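Local coordinates for molybdopterin biosynthesis protein (Mycobacterium abscessus, PDB 3TCR) that probably takes part in molybdenum cofactor biosynthesis, as a trimeric member of the molybdopterin-binding MoaB/MogA-like family, at residues G44-V49 and E69-A74; V48-D53 and D59-G64; A94-V99 and Q125-R130; L133-A138 and T184-Q189; G156-S161 and L165-A170. All blocks are in the same frame, centred on the assembly; numbering follows the deposited sequence.

Interaction 1: G44-V49 and E69-A74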
# COMPACT_ATOMS: atom_id res chain seq x y z
N GLY A 44 13.39 22.59 9.83
CA GLY A 44 13.10 23.01 8.47
C GLY A 44 11.88 23.89 8.45
O GLY A 44 11.35 24.23 9.51
N ARG A 45 11.47 24.29 7.25
CA ARG A 45 10.32 25.13 7.02
C ARG A 45 9.12 24.29 6.58
O ARG A 45 9.26 23.34 5.81
CB ARG A 45 10.69 26.15 5.95
CG ARG A 45 11.67 27.22 6.42
CD ARG A 45 12.39 27.91 5.24
NE ARG A 45 11.44 28.50 4.31
CZ ARG A 45 11.45 28.40 2.97
NH1 ARG A 45 12.37 27.72 2.30
NH2 ARG A 45 10.50 29.01 2.29
N SER A 46 7.93 24.66 7.03
CA SER A 46 6.70 23.96 6.71
C SER A 46 5.57 24.87 6.27
O SER A 46 5.56 26.06 6.60
CB SER A 46 6.22 23.14 7.93
OG SER A 46 6.01 24.00 9.04
N LEU A 47 4.62 24.30 5.52
CA LEU A 47 3.38 24.98 5.14
C LEU A 47 2.19 24.04 5.31
O LEU A 47 2.26 22.85 4.99
CB LEU A 47 3.44 25.46 3.69
CG LEU A 47 2.21 26.24 3.15
CD1 LEU A 47 2.40 27.74 3.39
CD2 LEU A 47 2.04 25.99 1.68
N VAL A 48 1.09 24.57 5.82
CA VAL A 48 -0.14 23.86 5.98
C VAL A 48 -1.14 24.32 4.95
O VAL A 48 -1.38 25.53 4.79
CB VAL A 48 -0.73 24.13 7.37
CG1 VAL A 48 -1.98 23.27 7.59
CG2 VAL A 48 0.33 23.85 8.43
N VAL A 49 -1.73 23.36 4.26
CA VAL A 49 -2.78 23.61 3.29
C VAL A 49 -4.08 23.00 3.81
O VAL A 49 -4.19 21.80 3.91
CB VAL A 49 -2.44 22.99 1.91
CG1 VAL A 49 -3.57 23.26 0.90
CG2 VAL A 49 -1.10 23.52 1.39
N GLU A 69 0.58 24.14 15.69
CA GLU A 69 1.22 23.97 16.97
C GLU A 69 2.01 22.64 16.99
O GLU A 69 3.11 22.61 17.48
CB GLU A 69 0.25 24.15 18.13
CG GLU A 69 0.96 24.38 19.46
CD GLU A 69 1.91 25.59 19.49
OE1 GLU A 69 1.86 26.51 18.63
OE2 GLU A 69 2.73 25.63 20.43
N LEU A 70 1.49 21.56 16.40
CA LEU A 70 2.29 20.31 16.41
C LEU A 70 3.56 20.42 15.56
O LEU A 70 4.60 19.89 15.93
CB LEU A 70 1.46 19.11 15.98
CG LEU A 70 0.38 18.70 16.99
CD1 LEU A 70 -0.67 17.83 16.33
CD2 LEU A 70 0.97 18.03 18.28
N LEU A 71 3.49 21.13 14.43
CA LEU A 71 4.68 21.40 13.63
C LEU A 71 5.70 22.17 14.44
O LEU A 71 6.87 21.80 14.47
CB LEU A 71 4.34 22.19 12.34
CG LEU A 71 3.70 21.39 11.19
CD1 LEU A 71 3.15 22.32 10.11
CD2 LEU A 71 4.66 20.36 10.61
N ALA A 72 5.26 23.26 15.07
CA ALA A 72 6.17 24.09 15.87
C ALA A 72 6.79 23.25 16.98
O ALA A 72 8.00 23.31 17.22
CB ALA A 72 5.46 25.29 16.47
N GLU A 73 5.97 22.46 17.66
CA GLU A 73 6.49 21.63 18.76
C GLU A 73 7.51 20.58 18.31
O GLU A 73 8.37 20.21 19.10
CB GLU A 73 5.35 20.97 19.54
CG GLU A 73 4.58 21.98 20.36
CD GLU A 73 3.34 21.42 21.04
OE1 GLU A 73 2.97 20.25 20.80
OE2 GLU A 73 2.74 22.19 21.83
N ALA A 74 7.43 20.11 17.06
CA ALA A 74 8.45 19.21 16.48
C ALA A 74 9.66 19.98 15.98
O ALA A 74 10.58 19.37 15.46
CB ALA A 74 7.88 18.37 15.33

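Interaction 2: V48-D53 and D59-G64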
# COMPACT_ATOMS: atom_id res chain seq x y z
N VAL A 48 1.09 24.57 5.82
CA VAL A 48 -0.14 23.86 5.98
C VAL A 48 -1.14 24.32 4.95
O VAL A 48 -1.38 25.53 4.79
CB VAL A 48 -0.73 24.13 7.37
CG1 VAL A 48 -1.98 23.27 7.59
CG2 VAL A 48 0.33 23.85 8.43
N VAL A 49 -1.73 23.36 4.26
CA VAL A 49 -2.78 23.61 3.29
C VAL A 49 -4.08 23.00 3.81
O VAL A 49 -4.19 21.80 3.91
CB VAL A 49 -2.44 22.99 1.91
CG1 VAL A 49 -3.57 23.26 0.90
CG2 VAL A 49 -1.10 23.52 1.39
N ILE A 50 -5.06 23.83 4.16
CA ILE A 50 -6.36 23.35 4.65
C ILE A 50 -7.22 23.14 3.43
O ILE A 50 -7.45 24.08 2.68
CB ILE A 50 -7.07 24.40 5.53
CG1 ILE A 50 -6.25 24.68 6.80
CG2 ILE A 50 -8.51 23.98 5.84
CD1 ILE A 50 -5.93 23.44 7.60
N VAL A 51 -7.68 21.91 3.21
CA VAL A 51 -8.52 21.61 2.05
C VAL A 51 -9.94 21.41 2.56
O VAL A 51 -10.29 20.33 3.04
CB VAL A 51 -8.05 20.35 1.27
CG1 VAL A 51 -8.97 20.12 0.06
CG2 VAL A 51 -6.58 20.47 0.85
N ASN A 52 -10.74 22.47 2.49
CA ASN A 52 -12.08 22.45 3.06
C ASN A 52 -13.00 23.50 2.44
O ASN A 52 -12.77 24.69 2.60
CB ASN A 52 -11.96 22.71 4.56
CG ASN A 52 -13.22 22.34 5.31
OD1 ASN A 52 -14.29 22.94 5.15
ND2 ASN A 52 -13.09 21.33 6.14
N ASP A 53 -14.05 23.07 1.75
CA ASP A 53 -15.00 24.05 1.13
C ASP A 53 -15.60 25.05 2.09
O ASP A 53 -15.72 26.21 1.75
CB ASP A 53 -16.15 23.33 0.45
CG ASP A 53 -15.69 22.55 -0.71
OD1 ASP A 53 -14.78 23.04 -1.40
OD2 ASP A 53 -16.22 21.45 -0.91
N ASP A 59 -16.07 29.55 7.36
CA ASP A 59 -16.28 28.79 8.59
C ASP A 59 -14.99 28.71 9.36
O ASP A 59 -13.91 28.79 8.81
CB ASP A 59 -16.80 27.36 8.36
CG ASP A 59 -18.31 27.30 8.12
OD1 ASP A 59 -18.88 26.19 8.07
OD2 ASP A 59 -18.93 28.38 7.96
N GLN A 60 -15.15 28.52 10.65
CA GLN A 60 -14.08 28.33 11.60
C GLN A 60 -13.25 27.05 11.29
O GLN A 60 -13.76 25.94 11.42
CB GLN A 60 -14.74 28.24 12.99
CG GLN A 60 -13.81 28.00 14.16
CD GLN A 60 -14.55 28.07 15.49
OE1 GLN A 60 -15.57 28.75 15.61
NE2 GLN A 60 -14.01 27.39 16.50
N ASP A 61 -11.99 27.24 10.88
CA ASP A 61 -11.00 26.16 10.80
C ASP A 61 -10.48 25.73 12.17
O ASP A 61 -9.66 26.41 12.77
CB ASP A 61 -9.81 26.59 9.94
CG ASP A 61 -8.68 25.52 9.89
OD1 ASP A 61 -8.93 24.34 10.26
OD2 ASP A 61 -7.53 25.90 9.50
N THR A 62 -10.91 24.56 12.62
CA THR A 62 -10.60 23.97 13.90
C THR A 62 -9.37 23.02 13.86
O THR A 62 -8.90 22.57 14.90
CB THR A 62 -11.87 23.22 14.36
OG1 THR A 62 -12.66 24.09 15.18
CG2 THR A 62 -11.58 21.99 15.13
N SER A 63 -8.87 22.72 12.66
CA SER A 63 -7.76 21.78 12.50
C SER A 63 -6.42 22.45 12.29
O SER A 63 -5.42 22.01 12.81
CB SER A 63 -7.99 20.89 11.28
OG SER A 63 -8.72 19.79 11.68
N GLY A 64 -6.40 23.49 11.46
CA GLY A 64 -5.16 24.20 11.17
C GLY A 64 -4.31 24.67 12.35
O GLY A 64 -3.09 24.52 12.32

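Interaction 3: A94-V99 and Q125-R130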
# COMPACT_ATOMS: atom_id res chain seq x y z
N ALA A 94 -1.60 25.62 -4.62
CA ALA A 94 -1.13 25.82 -3.25
C ALA A 94 0.15 24.98 -3.02
O ALA A 94 1.16 25.50 -2.54
CB ALA A 94 -2.24 25.45 -2.23
N VAL A 95 0.11 23.70 -3.36
CA VAL A 95 1.29 22.85 -3.16
C VAL A 95 2.48 23.31 -4.04
O VAL A 95 3.62 23.42 -3.56
CB VAL A 95 0.96 21.39 -3.42
CG1 VAL A 95 2.24 20.53 -3.42
CG2 VAL A 95 -0.06 20.89 -2.39
N ASN A 96 2.22 23.57 -5.32
CA ASN A 96 3.28 23.97 -6.27
C ASN A 96 3.91 25.28 -5.80
O ASN A 96 5.10 25.50 -6.00
CB ASN A 96 2.76 24.13 -7.72
CG ASN A 96 2.55 22.80 -8.42
OD1 ASN A 96 3.20 21.84 -8.09
ND2 ASN A 96 1.61 22.74 -9.35
N THR A 97 3.12 26.14 -5.15
CA THR A 97 3.68 27.38 -4.64
C THR A 97 4.67 27.12 -3.49
O THR A 97 5.75 27.73 -3.43
CB THR A 97 2.57 28.39 -4.26
OG1 THR A 97 1.86 28.72 -5.46
CG2 THR A 97 3.17 29.73 -3.71
N ALA A 98 4.35 26.17 -2.63
CA ALA A 98 5.27 25.78 -1.57
C ALA A 98 6.53 25.16 -2.19
O ALA A 98 7.63 25.46 -1.78
CB ALA A 98 4.62 24.81 -0.63
N VAL A 99 6.34 24.33 -3.22
CA VAL A 99 7.46 23.64 -3.90
C VAL A 99 8.41 24.64 -4.52
O VAL A 99 9.65 24.53 -4.34
CB VAL A 99 6.93 22.64 -4.98
CG1 VAL A 99 8.06 22.09 -5.88
CG2 VAL A 99 6.12 21.51 -4.30
N GLN A 125 -0.93 13.39 -6.11
CA GLN A 125 -0.20 12.31 -6.79
C GLN A 125 0.56 12.76 -8.06
O GLN A 125 1.75 12.45 -8.19
CB GLN A 125 -1.13 11.12 -7.09
CG GLN A 125 -0.44 9.88 -7.70
CD GLN A 125 0.46 9.16 -6.71
OE1 GLN A 125 0.19 9.16 -5.50
NE2 GLN A 125 1.56 8.56 -7.21
N PRO A 126 -0.09 13.52 -8.96
CA PRO A 126 0.66 13.90 -10.19
C PRO A 126 1.83 14.84 -9.98
O PRO A 126 2.66 15.01 -10.90
CB PRO A 126 -0.39 14.56 -11.11
CG PRO A 126 -1.73 14.24 -10.48
CD PRO A 126 -1.50 13.91 -9.02
N LEU A 127 1.91 15.47 -8.82
CA LEU A 127 3.02 16.38 -8.50
C LEU A 127 4.23 15.67 -7.91
O LEU A 127 5.29 16.29 -7.70
CB LEU A 127 2.55 17.44 -7.48
CG LEU A 127 1.26 18.19 -7.80
CD1 LEU A 127 0.99 19.16 -6.65
CD2 LEU A 127 1.40 18.90 -9.14
N LEU A 128 4.06 14.39 -7.56
CA LEU A 128 5.11 13.67 -6.83
C LEU A 128 6.17 13.16 -7.78
O LEU A 128 5.83 12.49 -8.74
CB LEU A 128 4.49 12.52 -6.04
CG LEU A 128 3.46 12.91 -4.96
CD1 LEU A 128 2.93 11.69 -4.18
CD2 LEU A 128 4.03 13.96 -4.00
N ASP A 129 7.44 13.48 -7.55
CA ASP A 129 8.53 12.89 -8.34
C ASP A 129 8.79 11.45 -7.88
O ASP A 129 9.27 10.62 -8.67
CB ASP A 129 9.84 13.69 -8.18
CG ASP A 129 9.70 15.11 -8.65
OD1 ASP A 129 9.36 15.33 -9.83
OD2 ASP A 129 9.90 16.00 -7.83
N ARG A 130 8.58 11.21 -6.59
CA ARG A 130 8.59 9.85 -6.06
C ARG A 130 7.66 9.73 -4.84
O ARG A 130 7.63 10.58 -3.98
CB ARG A 130 10.02 9.31 -5.76
CG ARG A 130 10.81 9.95 -4.64
CD ARG A 130 12.28 9.46 -4.65
NE ARG A 130 12.64 8.89 -5.96
CZ ARG A 130 13.83 8.41 -6.32
NH1 ARG A 130 14.85 8.48 -5.49
NH2 ARG A 130 14.00 7.89 -7.52

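Interaction 4: L133-A138 and T184-Q189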
# COMPACT_ATOMS: atom_id res chain seq x y z
N LEU A 133 5.18 5.55 0.03
CA LEU A 133 4.05 4.77 0.45
C LEU A 133 4.13 4.48 1.94
O LEU A 133 3.11 4.42 2.62
CB LEU A 133 3.98 3.45 -0.34
CG LEU A 133 3.41 3.51 -1.75
CD1 LEU A 133 3.55 2.14 -2.44
CD2 LEU A 133 1.96 3.97 -1.70
N GLY A 134 5.34 4.27 2.42
CA GLY A 134 5.57 4.04 3.84
C GLY A 134 4.93 5.05 4.76
O GLY A 134 4.47 4.69 5.85
N ILE A 135 4.94 6.33 4.36
CA ILE A 135 4.33 7.39 5.18
C ILE A 135 2.80 7.21 5.19
O ILE A 135 2.18 7.15 6.26
CB ILE A 135 4.74 8.80 4.69
CG1 ILE A 135 6.26 9.05 4.89
CG2 ILE A 135 4.02 9.89 5.45
CD1 ILE A 135 6.72 10.38 4.32
N ALA A 136 2.21 7.11 3.99
CA ALA A 136 0.75 7.01 3.82
C ALA A 136 0.22 5.76 4.53
O ALA A 136 -0.78 5.83 5.25
CB ALA A 136 0.34 7.00 2.33
N GLU A 137 0.91 4.63 4.34
CA GLU A 137 0.57 3.35 4.98
C GLU A 137 0.67 3.40 6.51
O GLU A 137 -0.23 2.90 7.22
CB GLU A 137 1.47 2.20 4.48
CG GLU A 137 1.33 1.83 3.01
CD GLU A 137 2.41 0.86 2.49
OE1 GLU A 137 3.29 0.39 3.28
OE2 GLU A 137 2.37 0.55 1.28
N ALA A 138 1.75 3.95 7.02
CA ALA A 138 1.91 4.12 8.47
C ALA A 138 0.79 5.03 9.08
O ALA A 138 0.32 4.78 10.18
CB ALA A 138 3.30 4.67 8.82
N THR A 184 5.56 13.28 11.97
CA THR A 184 6.65 14.21 12.25
C THR A 184 8.02 13.57 12.48
O THR A 184 9.01 14.11 12.02
CB THR A 184 6.31 15.26 13.32
OG1 THR A 184 5.98 14.64 14.57
CG2 THR A 184 5.14 16.17 12.84
N PRO A 185 8.10 12.41 13.16
CA PRO A 185 9.47 11.83 13.22
C PRO A 185 9.98 11.38 11.85
O PRO A 185 11.16 11.47 11.58
CB PRO A 185 9.35 10.66 14.18
CG PRO A 185 8.04 10.83 14.87
CD PRO A 185 7.14 11.64 13.95
N MET A 186 9.09 10.89 11.00
CA MET A 186 9.48 10.47 9.66
C MET A 186 9.96 11.67 8.84
O MET A 186 11.01 11.60 8.16
CB MET A 186 8.31 9.78 8.95
CG MET A 186 7.89 8.46 9.60
SD MET A 186 6.39 7.75 8.85
CE MET A 186 7.20 6.42 8.00
N ALA A 187 9.22 12.77 8.93
CA ALA A 187 9.55 13.98 8.20
C ALA A 187 10.89 14.55 8.65
O ALA A 187 11.70 14.95 7.81
CB ALA A 187 8.44 15.02 8.35
N ILE A 188 11.13 14.58 9.97
CA ILE A 188 12.43 15.01 10.51
C ILE A 188 13.55 14.16 9.90
O ILE A 188 14.53 14.70 9.41
CB ILE A 188 12.45 14.96 12.06
CG1 ILE A 188 11.52 16.07 12.63
CG2 ILE A 188 13.87 15.08 12.64
CD1 ILE A 188 11.27 15.96 14.15
N GLN A 189 13.37 12.84 9.83
CA GLN A 189 14.42 11.98 9.31
C GLN A 189 14.68 12.18 7.82
O GLN A 189 15.82 12.08 7.37
CB GLN A 189 14.13 10.50 9.62
CG GLN A 189 14.65 10.10 10.99
CD GLN A 189 13.90 8.95 11.62
OE1 GLN A 189 12.68 8.76 11.39
NE2 GLN A 189 14.61 8.15 12.42

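Interaction 5: G156-S161 and L165-A170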
# COMPACT_ATOMS: atom_id res chain seq x y z
N GLY A 156 -5.19 9.50 1.47
CA GLY A 156 -4.04 10.39 1.39
C GLY A 156 -2.83 9.71 0.77
O GLY A 156 -2.62 8.49 0.94
N VAL A 157 -2.06 10.46 -0.01
CA VAL A 157 -0.75 10.00 -0.49
C VAL A 157 0.35 10.83 0.14
O VAL A 157 0.09 11.82 0.87
CB VAL A 157 -0.66 10.08 -2.02
CG1 VAL A 157 -1.76 9.25 -2.70
CG2 VAL A 157 -0.70 11.54 -2.48
N ALA A 158 1.60 10.44 -0.14
CA ALA A 158 2.78 11.11 0.38
C ALA A 158 3.95 10.92 -0.57
O ALA A 158 4.08 9.86 -1.21
CB ALA A 158 3.13 10.60 1.77
N GLY A 159 4.82 11.91 -0.63
CA GLY A 159 5.98 11.84 -1.51
C GLY A 159 6.80 13.11 -1.56
O GLY A 159 6.54 14.05 -0.78
N ILE A 160 7.81 13.12 -2.46
CA ILE A 160 8.71 14.25 -2.64
C ILE A 160 8.32 14.92 -3.94
O ILE A 160 8.17 14.24 -4.96
CB ILE A 160 10.20 13.84 -2.75
CG1 ILE A 160 10.68 13.10 -1.50
CG2 ILE A 160 11.12 15.04 -3.03
CD1 ILE A 160 10.58 13.91 -0.22
N SER A 161 8.15 16.24 -3.89
CA SER A 161 7.97 17.05 -5.07
C SER A 161 9.03 18.15 -5.03
O SER A 161 9.03 18.97 -4.12
CB SER A 161 6.56 17.65 -5.06
OG SER A 161 6.26 18.33 -6.26
N LEU A 165 8.79 17.61 0.89
CA LEU A 165 8.00 16.47 1.33
C LEU A 165 6.53 16.92 1.48
O LEU A 165 6.26 17.90 2.14
CB LEU A 165 8.55 15.91 2.65
CG LEU A 165 7.84 14.74 3.34
CD1 LEU A 165 7.76 13.52 2.43
CD2 LEU A 165 8.50 14.44 4.70
N VAL A 166 5.62 16.21 0.79
CA VAL A 166 4.20 16.50 0.75
C VAL A 166 3.43 15.29 1.30
O VAL A 166 3.63 14.16 0.84
CB VAL A 166 3.71 16.81 -0.69
CG1 VAL A 166 2.25 17.27 -0.67
CG2 VAL A 166 4.64 17.84 -1.36
N VAL A 167 2.58 15.54 2.30
CA VAL A 167 1.80 14.50 2.96
C VAL A 167 0.33 14.94 3.18
O VAL A 167 0.06 16.00 3.78
CB VAL A 167 2.43 14.14 4.33
CG1 VAL A 167 1.72 12.95 4.99
CG2 VAL A 167 3.96 13.89 4.18
N ASN A 168 -0.60 14.14 2.66
CA ASN A 168 -2.03 14.34 2.90
C ASN A 168 -2.49 13.69 4.21
O ASN A 168 -2.27 12.47 4.43
CB ASN A 168 -2.86 13.65 1.82
CG ASN A 168 -2.57 14.11 0.40
OD1 ASN A 168 -2.70 13.28 -0.54
ND2 ASN A 168 -2.29 15.41 0.20
N ILE A 169 -3.17 14.45 5.07
CA ILE A 169 -3.91 13.82 6.17
C ILE A 169 -5.40 14.20 6.17
O ILE A 169 -5.78 15.23 5.60
CB ILE A 169 -3.24 14.05 7.54
CG1 ILE A 169 -3.39 15.44 8.04
CG2 ILE A 169 -1.72 13.82 7.46
CD1 ILE A 169 -2.32 15.69 9.12
N ALA A 170 -6.22 13.35 6.78
CA ALA A 170 -7.67 13.59 6.89
C ALA A 170 -7.93 14.80 7.73
O ALA A 170 -7.08 15.23 8.52
CB ALA A 170 -8.43 12.39 7.44
O HOH W 1 -0.74 10.33 3.46

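Interaction 1: G44-V49 and E69-A74
Strand 44-49 and the last turn of helix 64-73, in segment 69-74, approach most closely at Ser-46 and Leu-71, whose CA atoms are 7.6 Å apart. This is the helix-on-sheet packing of a beta-alpha-beta unit. Strand 44-51 leads through helix 64-73 into the neighbouring parallel strand 76-84, and the helix lies across the face of the strands that it connects. Ser-46 and Val-48, two residues apart on the strand, both point toward the helix, while Leu-47 between them turns to the other face and packs on Ala-98 of helix 88-100.

Leu-71 alone answers the pair. Its CG sits beside the backbone N and opposite the carbonyl carbon (chi1 -76°), and the branch reaches down to the sheet. CD1 does most of the touching: it rests 3.6 Å from CG2 of Val-48 and 3.5 Å from OG of Ser-46, while CD2 passes the serine CB at 4.2 Å. All three residues are buried, and Leu-71 also meets Val-78, Leu-105 and Met-180, so it is wedged between the sheet and helix 173-196.

A hydroxyl among these methyls needs a polar partner, and Ser-46 has one across the strands. With chi1 at 59°, its OG lies against Leu-71 CD1 and is hydrogen-bonded to the carbonyl O of Val-77.

Interaction 2: V48-D53 and D59-G64
Ile-50 near the end of strand 44-51 packs against Asp-61, the residue that caps the start of helix 64-73. The contact therefore closes the loop of a beta-alpha unit, at the C-terminal edge of the parallel strands, where relatives of this family bind their pterin; a similar role for the loop here is an inference from the fold.

Followed outward, Ile-50 starts from a CB that points toward the loop and stands 4.3 Å from OD2 of Asp-61. Next comes CG1, swung to the N side of CB (chi1 -64°). It makes the closest approach of the two segments, 3.2 Å to OD2 of Asp-61, with the carboxylate carbon CG farther behind. The chain then bends, and the terminal methyl CD1 ends beside the first residue of the helix, 3.5 Å from the same OD2 and 3.7 Å from CA of Gly-64. Val-81 and Val-109, on the strands flanking 44-51, also touch this side chain.

No hydrogen bond crosses between the segments. The acid approaches the isoleucine from the opposite direction and turns OD2 to it, while its other oxygen works on its own loop. Ser-63, whose OG bonds to Gly-171 O, and Gly-64 both donate backbone N-H groups to OD1, from the same face of the carboxylate. The two bonds differ in straightness: Ser-63 N is 2.9 Å from Asp-61 OD1 with a bent angle of 146°, whereas Gly-64 N donates almost in line, at 178°.

Interaction 3: A94-V99 and Q125-R130
Leu-127 sends its branch to helix 88-100 through a first torsion of -50°, which sets CG beside its backbone N, and an extended second torsion of 179°. Asn-96 meets it from the helix with chi1 at -77°, so that its amide swings back toward the leucine although its CB does not point there. The contact joins a helix flanking the sheet of this alpha/beta fold to the short 3-10 turn 125-127, which leads from helix 120-124 toward strand 130-131.

The two methyls of Leu-127 divide the work. CD1 lies 3.7 Å from CG1 of Val-95, a plain apolar contact on the buried side of the helix. CD2 goes to the more open side, 3.6 Å from OD1 of Asn-96 and 3.9 Å from the ND2 of that residue. OD1 of Asn-96 also lies 3.8 Å from CD1 of Leu-127, so the amide covers both methyls without a polar bond between the segments. Gln-92, one turn earlier on the helix, also touches Leu-127.

Beyond the turn the chain joins the sheet: Asp-129 and Arg-130 face Ile-160 together as a classic beta bulge, and Arg-130 makes a salt bridge to Glu-122 of the second subunit. The leucine is held at its backbone as well, where its carbonyl O accepts a hydrogen bond from Ser-161 OG.

Interaction 4: L133-A138 and T184-Q189
Met-186 reaches from helix 173-196 to Gly-134, Ile-135 and Ala-138 on helix 133-145, in a nearly antiparallel helix pair that packs over the same face of the alpha/beta sheet. The two short segments run at 168° to each other, and their axes come no closer than 11.1 Å, so a long side chain has to span the gap.

Segment 184-189 begins with Thr-184, whose OG1 is hydrogen-bonded to the carbonyl O of Met-180, one turn back. Pro-185 follows; its N cannot donate, and the helix is kinked at this point. Then comes Met-186, the one residue of this segment that spans to the other helix. Its CB points across, and its chain runs extended as far as SD before bending at chi3 (107°), which turns the methyl along the opposing backbone. SD lies 4.2 Å from CG1 of Ile-135, and the two side chains run alongside in opposite senses. CE settles 4.1 Å from CA of Ile-135 and 4.4 Å from CB of Ala-138. Ala-187 next turns down to the sheet and packs on Leu-165, while Ile-188 faces Val-43.

The site is also part of the subunit interface: Leu-153 of the second subunit packs on both Ile-135 and Met-186, and Glu-137 forms a salt bridge to Arg-140 of that subunit. The methyl's nearest neighbour across the contact is main chain: CE lies 3.9 Å from the carbonyl O of Gly-134.

Interaction 5: G156-S161 and L165-A170
Backbone hydrogen bonds come first: Gly-159 and Val-166 form the hydrogen-bonded pair, with Gly-159 N 2.9 Å from Val-166 O and Val-166 N 2.8 Å from Gly-159 O. Just before strand 158-161 begins, Val-157 O accepts from Asn-168 N at 3.0 Å.

A side chain continues the ladder. Asn-168, with chi1 at -58°, turns OD1 back to accept from Val-157 N at 2.9 Å; the donor arrives 29° out of the amide plane. Its ND2 is bonded to Thr-108 OG1 and Thr-124 OG1, so the buried amide is fixed at both ends. A water lies 2.8 Å from Asn-168 O and bonds only weakly to Val-157 O.

Apolar contacts fall mainly on the face of Ala-158, Ile-160, Leu-165 and Val-167. CD1 of Ile-160 meets CD1 of Leu-165 at 3.9 Å, and Ala-158 CB faces Val-167 CG2 at 4.2 Å. Ile-135 of helix 133-145 covers much of this face, while Val-166 on the other meets Thr-124.

Together these form a twisted antiparallel beta hairpin, in which 158-161 is the one strand running against the rest of the mixed sheet of this molybdopterin-binding alpha/beta fold.

Overall arrangement
Interactions 1 and 2 share strand 44-51 and fix opposite ends of one beta-alpha connection: methyl packing along the helix in the first, a capping aspartate at the strand end in the second. Interaction 5, its centre about 5 Å from that of the chain, is the deepest and the one with hydrogen bonds between its segments. It adjoins both interaction 3, through bonds to the 125-130 turn, and interaction 4, whose helices roof one face of the hairpin. Interaction 3 is only partly buried, and touches interaction 1 where Ala-94 and Ala-98 pack on Val-49 and Leu-47. Interaction 4, buried too, borders neighbouring subunits, which interaction 3 reaches only through Arg-130.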